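Local atomic coordinates of mandelate racemase / muconate lactonizing enzyme (Burkholderia pseudomallei, PDB entry 2POD), a protein that is an enolase-superfamily member of undetermined substrate that binds a sodium ion and, by family resemblance, probably acts as a lyase. Residues A332-H335 against L336-A340; A309-A312 against E313-L317; P386-R389 against E390-T393. All coordinates share one frame; numbering follows the deposited sequence.

Interaction 2 comes first along the chain, at the end of helix 301-314, and interaction 1 follows on helix 327-339; both lie in the enolase-type C-terminal barrel domain, where strand 319-321 comes between their helices along the chain. Their centres are 15 Å apart and they touch, Ala340 CB lying 4.3 Å from Ala309 CB. Interaction 3, on the short helix 388-391, comes last, its centre 28 Å from that of interaction 1 and 41 Å from that of interaction 2, which lies on the opposite side of the chain's centre from it. The series thus runs from a helix end buried against other subunits, to a helix buried mostly within the chain, to the surface where the chain enters strand 394-400.

Interaction 1: residues A332-H335 against L336-A340; sequences ASTH and LSLNA
Ser337 returns to the turn before it through two donors: its backbone N lies 2.7 Å from Ser333 O, and its hydroxyl OG, 3.1 Å from the same Ser333 O, adds a second bond. The two differ in approach. The amide comes tilted only 18° from the carbonyl plane, whereas the hydroxyl sits well above it, where OG is placed by a chi1 of -70° that sets it beside its own backbone N. A small serine suits this position because its hydroxyl can fold back onto the helix, and OG has a further, weak bond to Gln346.

Alongside, Thr334 and Leu338 point the same way, and the methyl CG2 of Thr334 meets CD1 of Leu338 at 4.0 Å. Thr334 has its methyl anti to the backbone N (chi1 -60° for OG1), which leaves the hydroxyl beside that N and bonded to Leu330 O one turn earlier. The branched residue therefore shows carbon to its leucine neighbour and oxygen to the backbone. Leu338 CD1 also rests 3.4 Å from Thr334 O, the carbonyl that accepts the Leu338 N-H at 2.9 Å.

Further out, the imidazole of His335 leaves this stretch altogether, its ND1 meeting Tyr106 N and its NE2 Leu380 O. Arg114 collects Ser337 O and Ala340 O near the end of helix 327-339, while Pro321 of the barrel strand packs on Ser333, Leu336 and Ser337. Every residue here is buried, so polar groups must find partners within the protein: the serine and threonine hydroxyls spend theirs on helix carbonyls, and the histidine, bonded at both nitrogens, ties this barrel helix to helix 105-108 and to the chain at Leu380.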
loop_
_atom_site.group_PDB
_atom_site.type_symbol
_atom_site.label_atom_id
_atom_site.label_comp_id
_atom_site.label_asym_id
_atom_site.label_seq_id
_atom_site.Cartn_x
_atom_site.Cartn_y
_atom_site.Cartn_z
ATOM N N ALA B 332 -35.122 5.354 -21.529
ATOM C CA ALA B 332 -34.068 6.258 -21.071
ATOM C C ALA B 332 -32.687 5.600 -21.012
ATOM O O ALA B 332 -31.684 6.233 -21.345
ATOM C CB ALA B 332 -34.439 6.856 -19.713
ATOM N N SER B 333 -32.642 4.331 -20.607
ATOM C CA SER B 333 -31.399 3.564 -20.589
ATOM C C SER B 333 -30.882 3.339 -21.995
ATOM O O SER B 333 -29.666 3.338 -22.215
ATOM C CB SER B 333 -31.583 2.203 -19.909
ATOM O OG SER B 333 -32.221 2.322 -18.657
ATOM N N THR B 334 -31.803 3.129 -22.932
ATOM C CA THR B 334 -31.449 2.865 -24.329
ATOM C C THR B 334 -30.869 4.119 -24.979
ATOM O O THR B 334 -29.888 4.038 -25.716
ATOM C CB THR B 334 -32.649 2.306 -25.132
ATOM O OG1 THR B 334 -33.087 1.076 -24.538
ATOM C CG2 THR B 334 -32.267 2.037 -26.577
ATOM N N HIS B 335 -31.454 5.272 -24.660
ATOM C CA HIS B 335 -30.827 6.565 -24.905
ATOM C C HIS B 335 -29.379 6.643 -24.393
ATOM O O HIS B 335 -28.485 7.035 -25.144
ATOM C CB HIS B 335 -31.677 7.699 -24.325
ATOM C CG HIS B 335 -32.854 8.077 -25.176
ATOM N ND1 HIS B 335 -32.748 8.914 -26.268
ATOM C CD2 HIS B 335 -34.166 7.753 -25.080
ATOM C CE1 HIS B 335 -33.941 9.080 -26.812
ATOM N NE2 HIS B 335 -34.816 8.379 -26.116
ATOM N N LEU B 336 -29.150 6.242 -23.138
ATOM C CA LEU B 336 -27.793 6.206 -22.561
ATOM C C LEU B 336 -26.881 5.217 -23.289
ATOM O O LEU B 336 -25.724 5.523 -23.587
ATOM C CB LEU B 336 -27.831 5.915 -21.043
ATOM C CG LEU B 336 -26.500 5.627 -20.317
ATOM C CD1 LEU B 336 -25.653 6.889 -20.203
ATOM C CD2 LEU B 336 -26.700 4.984 -18.942
ATOM N N SER B 337 -27.422 4.045 -23.598
ATOM C CA SER B 337 -26.687 2.995 -24.281
ATOM C C SER B 337 -26.321 3.344 -25.715
ATOM O O SER B 337 -25.385 2.764 -26.280
ATOM C CB SER B 337 -27.500 1.710 -24.271
ATOM O OG SER B 337 -27.564 1.192 -22.963
ATOM N N LEU B 338 -27.070 4.274 -26.304
ATOM C CA LEU B 338 -26.784 4.760 -27.650
ATOM C C LEU B 338 -25.720 5.849 -27.601
ATOM O O LEU B 338 -24.875 5.938 -28.480
ATOM C CB LEU B 338 -28.067 5.279 -28.314
ATOM C CG LEU B 338 -28.791 4.387 -29.337
ATOM C CD1 LEU B 338 -29.061 2.979 -28.846
ATOM C CD2 LEU B 338 -30.082 5.041 -29.816
ATOM N N ASN B 339 -25.755 6.661 -26.552
ATOM C CA ASN B 339 -24.784 7.732 -26.395
ATOM C C ASN B 339 -23.396 7.265 -25.972
ATOM O O ASN B 339 -22.404 7.687 -26.556
ATOM C CB ASN B 339 -25.271 8.799 -25.426
ATOM C CG ASN B 339 -24.141 9.687 -24.949
ATOM O OD1 ASN B 339 -23.646 10.534 -25.698
ATOM N ND2 ASN B 339 -23.697 9.474 -23.711
ATOM N N ALA B 340 -23.332 6.423 -24.939
ATOM C CA ALA B 340 -22.059 6.108 -24.276
ATOM C C ALA B 340 -21.138 5.289 -25.182
ATOM O O ALA B 340 -21.519 4.213 -25.641
ATOM C CB ALA B 340 -22.303 5.386 -22.958
#

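Interaction 2: residues A309-A312 against E313-L317; sequences ASMA and EAWHL
A Schellman motif ends helix 301-314, the helix of the beta-alpha-beta unit between barrel strands 289-294 and 319-321. Its defining bonds are Leu317 N to Ala312 O, 2.9 Å, and, inside it, His316 N to Glu313 O, 2.9 Å. His316 is the C-prime residue, and its positive phi of 65° turns the chain out of the helix. Ala312 O also accepts from Trp315 N at 3.1 Å; the two donors arrive from opposite faces of the carbonyl plane, Trp315 N far above it and Leu317 N tilted by 30°. One oxygen thus holds two successive parts of the turn, at Trp315 and at Leu317. Ala312, with a single methyl, fits where the backbone folds back and where it packs against Val292 and Val319 of the barrel strands.

Met311, present as selenomethionine, and Trp315 run side by side. The Met311 chain bends at chi3 (79°), bringing CE to 4.0 Å from Trp315 CZ3, off the ring plane and beyond the rim of the six-membered ring. The same ring offers its edge to the backbone: CE3 of Trp315 lies 3.2 Å from Met311 O, which sits near the indole plane. Leu284 of helix 276-285 packs on both side chains and on Leu317.

Glu313 carries its carboxylate off the helix on an extended chain to a salt bridge with Arg277 of a second subunit, which also hydrogen-bonds Ser310 O. Arg281 of the same second subunit makes a cation-pi contact with Trp315 and bonds to Ala314 O. His316 NE2 meets Asp252 of a third subunit. The helix end is closed partly by the Schellman turn and partly by these arginines, whose positive charge probably also suits the negative end of the helix dipole.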
loop_
_atom_site.group_PDB
_atom_site.type_symbol
_atom_site.label_atom_id
_atom_site.label_comp_id
_atom_site.label_asym_id
_atom_site.label_seq_id
_atom_site.Cartn_x
_atom_site.Cartn_y
_atom_site.Cartn_z
ATOM N N ALA B 309 -20.795 6.648 -16.511
ATOM C CA ALA B 309 -20.378 6.006 -17.759
ATOM C C ALA B 309 -19.046 6.538 -18.291
ATOM O O ALA B 309 -18.190 5.766 -18.720
ATOM C CB ALA B 309 -21.472 6.126 -18.825
ATOM N N SER B 310 -18.881 7.856 -18.243
ATOM C CA SER B 310 -17.681 8.497 -18.753
ATOM C C SER B 310 -16.481 8.324 -17.822
ATOM O O SER B 310 -15.346 8.281 -18.285
ATOM C CB SER B 310 -17.946 9.970 -19.075
ATOM O OG SER B 310 -18.401 10.679 -17.939
HETATM N N MSE B 311 -16.746 8.209 -16.520
HETATM C CA MSE B 311 -15.756 7.756 -15.529
HETATM C C MSE B 311 -15.261 6.336 -15.785
HETATM O O MSE B 311 -14.058 6.101 -15.861
HETATM C CB MSE B 311 -16.355 7.790 -14.127
HETATM C CG MSE B 311 -16.076 9.035 -13.339
HETATM SE SE MSE B 311 -16.467 8.751 -11.457
HETATM C CE MSE B 311 -14.867 7.798 -10.951
ATOM N N ALA B 312 -16.201 5.399 -15.895
ATOM C CA ALA B 312 -15.902 3.991 -16.141
ATOM C C ALA B 312 -15.042 3.744 -17.380
ATOM O O ALA B 312 -14.249 2.804 -17.396
ATOM C CB ALA B 312 -17.192 3.187 -16.232
ATOM N N GLU B 313 -15.212 4.586 -18.406
ATOM C CA GLU B 313 -14.411 4.523 -19.635
ATOM C C GLU B 313 -12.935 4.792 -19.351
ATOM O O GLU B 313 -12.063 4.122 -19.914
ATOM C CB GLU B 313 -14.945 5.504 -20.690
ATOM C CG GLU B 313 -14.489 5.223 -22.134
ATOM C CD GLU B 313 -14.961 6.286 -23.140
ATOM O OE1 GLU B 313 -15.882 7.062 -22.807
ATOM O OE2 GLU B 313 -14.412 6.344 -24.265
ATOM N N ALA B 314 -12.662 5.744 -18.455
ATOM C CA ALA B 314 -11.292 6.007 -17.983
ATOM C C ALA B 314 -10.611 4.837 -17.255
ATOM O O ALA B 314 -9.384 4.800 -17.148
ATOM C CB ALA B 314 -11.241 7.276 -17.146
ATOM N N TRP B 315 -11.402 3.885 -16.760
ATOM C CA TRP B 315 -10.866 2.675 -16.140
ATOM C C TRP B 315 -10.957 1.472 -17.096
ATOM O O TRP B 315 -10.763 0.319 -16.680
ATOM C CB TRP B 315 -11.607 2.373 -14.839
ATOM C CG TRP B 315 -11.023 3.022 -13.598
ATOM C CD1 TRP B 315 -10.299 2.407 -12.611
ATOM C CD2 TRP B 315 -11.142 4.394 -13.207
ATOM N NE1 TRP B 315 -9.953 3.316 -11.638
ATOM C CE2 TRP B 315 -10.466 4.541 -11.974
ATOM C CE3 TRP B 315 -11.757 5.516 -13.779
ATOM C CZ2 TRP B 315 -10.380 5.765 -11.308
ATOM C CZ3 TRP B 315 -11.682 6.731 -13.112
ATOM C CH2 TRP B 315 -10.987 6.848 -11.893
ATOM N N HIS B 316 -11.257 1.766 -18.367
ATOM C CA HIS B 316 -11.335 0.786 -19.465
ATOM C C HIS B 316 -12.470 -0.203 -19.265
ATOM O O HIS B 316 -12.378 -1.361 -19.680
ATOM C CB HIS B 316 -10.004 0.047 -19.702
ATOM C CG HIS B 316 -8.832 0.951 -19.912
ATOM N ND1 HIS B 316 -7.871 1.155 -18.946
ATOM C CD2 HIS B 316 -8.458 1.698 -20.979
ATOM C CE1 HIS B 316 -6.956 1.989 -19.405
ATOM N NE2 HIS B 316 -7.291 2.335 -20.636
ATOM N N LEU B 317 -13.538 0.263 -18.622
ATOM C CA LEU B 317 -14.661 -0.600 -18.290
ATOM C C LEU B 317 -15.899 -0.245 -19.106
ATOM O O LEU B 317 -16.150 0.934 -19.366
ATOM C CB LEU B 317 -14.953 -0.581 -16.781
ATOM C CG LEU B 317 -13.810 -0.982 -15.851
ATOM C CD1 LEU B 317 -14.314 -1.121 -14.439
ATOM C CD2 LEU B 317 -13.093 -2.256 -16.300
#

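Interaction 3: residues P386-R389 against E390-T393; sequences PDIR and ERLT
Asp387 and Arg391 join by a salt bridge on the outer side of the short helix 388-391, NH2 of the arginine lying 2.8 Å from Asp387 OD2. That oxygen is met on its syn side, but the bond is bent (136° at the hydrogen) and the carboxylate and guanidinium planes stand 77° apart; the same nitrogen, NH2, also reaches OD1 weakly. Bends at chi2 and chi3 bring NH2 back over one turn to the carboxylate of Asp387, a reach that a long, flexible arginine can make.

The firmer part is at Ile388, which is buried and whose O accepts Leu392 N at 3.2 Å. Between the two side chains the approach is loose, Ile388 CD1 lying 4.5 Å from Leu392 CD2; these branched aliphatics pack mainly on the strands. On the wetter side, Glu390 is exposed, and its OE1 receives a hydrogen bond from a water that also donates to Pro386 O and accepts from Arg389 N.

Ile388 rests on Ile394 of strand 394-400, and Leu392 on Pro13 of strand 5-13. Arg389 stretches across to Val396 and Leu11 and forms a salt bridge with Glu9, so the turn sits against two neighbouring strands of the antiparallel sheet, just before the chain enters one of them.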
loop_
_atom_site.group_PDB
_atom_site.type_symbol
_atom_site.label_atom_id
_atom_site.label_comp_id
_atom_site.label_asym_id
_atom_site.label_seq_id
_atom_site.Cartn_x
_atom_site.Cartn_y
_atom_site.Cartn_z
ATOM N N PRO B 386 -52.754 8.620 -23.368
ATOM C CA PRO B 386 -53.576 9.753 -22.933
ATOM C C PRO B 386 -54.824 9.357 -22.133
ATOM O O PRO B 386 -55.418 10.209 -21.468
ATOM C CB PRO B 386 -53.983 10.423 -24.252
ATOM C CG PRO B 386 -53.054 9.864 -25.289
ATOM C CD PRO B 386 -52.778 8.476 -24.835
ATOM N N ASP B 387 -55.202 8.081 -22.196
ATOM C CA ASP B 387 -56.324 7.553 -21.421
ATOM C C ASP B 387 -55.896 6.590 -20.297
ATOM O O ASP B 387 -56.632 5.657 -19.949
ATOM C CB ASP B 387 -57.355 6.900 -22.357
ATOM C CG ASP B 387 -56.788 5.715 -23.147
ATOM O OD1 ASP B 387 -57.595 4.888 -23.625
ATOM O OD2 ASP B 387 -55.549 5.603 -23.298
ATOM N N ILE B 388 -54.713 6.835 -19.726
ATOM C CA ILE B 388 -54.050 5.883 -18.822
ATOM C C ILE B 388 -54.802 5.667 -17.501
ATOM O O ILE B 388 -54.827 4.553 -16.968
ATOM C CB ILE B 388 -52.530 6.230 -18.601
ATOM C CG1 ILE B 388 -51.738 5.030 -18.070
ATOM C CG2 ILE B 388 -52.334 7.488 -17.742
ATOM C CD1 ILE B 388 -51.614 3.893 -19.052
ATOM N N ARG B 389 -55.453 6.724 -17.017
ATOM C CA ARG B 389 -56.225 6.687 -15.773
ATOM C C ARG B 389 -57.509 5.853 -15.886
ATOM O O ARG B 389 -58.142 5.549 -14.875
ATOM C CB ARG B 389 -56.556 8.110 -15.307
ATOM C CG ARG B 389 -55.336 8.970 -14.986
ATOM C CD ARG B 389 -55.745 10.404 -14.673
ATOM N NE ARG B 389 -54.721 11.141 -13.929
ATOM C CZ ARG B 389 -53.711 11.815 -14.481
ATOM N NH1 ARG B 389 -52.845 12.450 -13.707
ATOM N NH2 ARG B 389 -53.554 11.856 -15.802
ATOM N N GLU B 390 -57.872 5.481 -17.114
ATOM C CA GLU B 390 -59.092 4.721 -17.395
ATOM C C GLU B 390 -58.829 3.221 -17.520
ATOM O O GLU B 390 -59.575 2.415 -16.963
ATOM C CB GLU B 390 -59.783 5.249 -18.660
ATOM C CG GLU B 390 -60.685 6.462 -18.431
ATOM C CD GLU B 390 -59.914 7.724 -18.064
ATOM O OE1 GLU B 390 -59.187 8.260 -18.929
ATOM O OE2 GLU B 390 -60.031 8.174 -16.904
ATOM N N ARG B 391 -57.769 2.856 -18.243
ATOM C CA ARG B 391 -57.343 1.456 -18.374
ATOM C C ARG B 391 -56.812 0.894 -17.053
ATOM O O ARG B 391 -56.989 -0.290 -16.751
ATOM C CB ARG B 391 -56.269 1.306 -19.457
ATOM C CG ARG B 391 -56.463 2.178 -20.683
ATOM C CD ARG B 391 -55.128 2.613 -21.260
ATOM N NE ARG B 391 -54.626 1.666 -22.252
ATOM C CZ ARG B 391 -54.733 1.822 -23.570
ATOM N NH1 ARG B 391 -54.242 0.899 -24.385
ATOM N NH2 ARG B 391 -55.325 2.895 -24.078
ATOM N N LEU B 392 -56.161 1.756 -16.275
ATOM C CA LEU B 392 -55.479 1.351 -15.052
ATOM C C LEU B 392 -56.049 2.110 -13.864
ATOM O O LEU B 392 -56.390 3.290 -13.977
ATOM C CB LEU B 392 -53.980 1.642 -15.173
ATOM C CG LEU B 392 -52.998 0.550 -15.608
ATOM C CD1 LEU B 392 -53.305 -0.057 -16.980
ATOM C CD2 LEU B 392 -51.585 1.098 -15.570
ATOM N N THR B 393 -56.155 1.430 -12.727
ATOM C CA THR B 393 -56.474 2.090 -11.462
ATOM C C THR B 393 -55.233 2.784 -10.901
ATOM O O THR B 393 -54.311 2.130 -10.422
ATOM C CB THR B 393 -57.010 1.090 -10.422
ATOM O OG1 THR B 393 -57.783 0.077 -11.074
ATOM C CG2 THR B 393 -57.851 1.805 -9.370
HETATM O O HOH W 1 -56.277 9.468 -18.427
#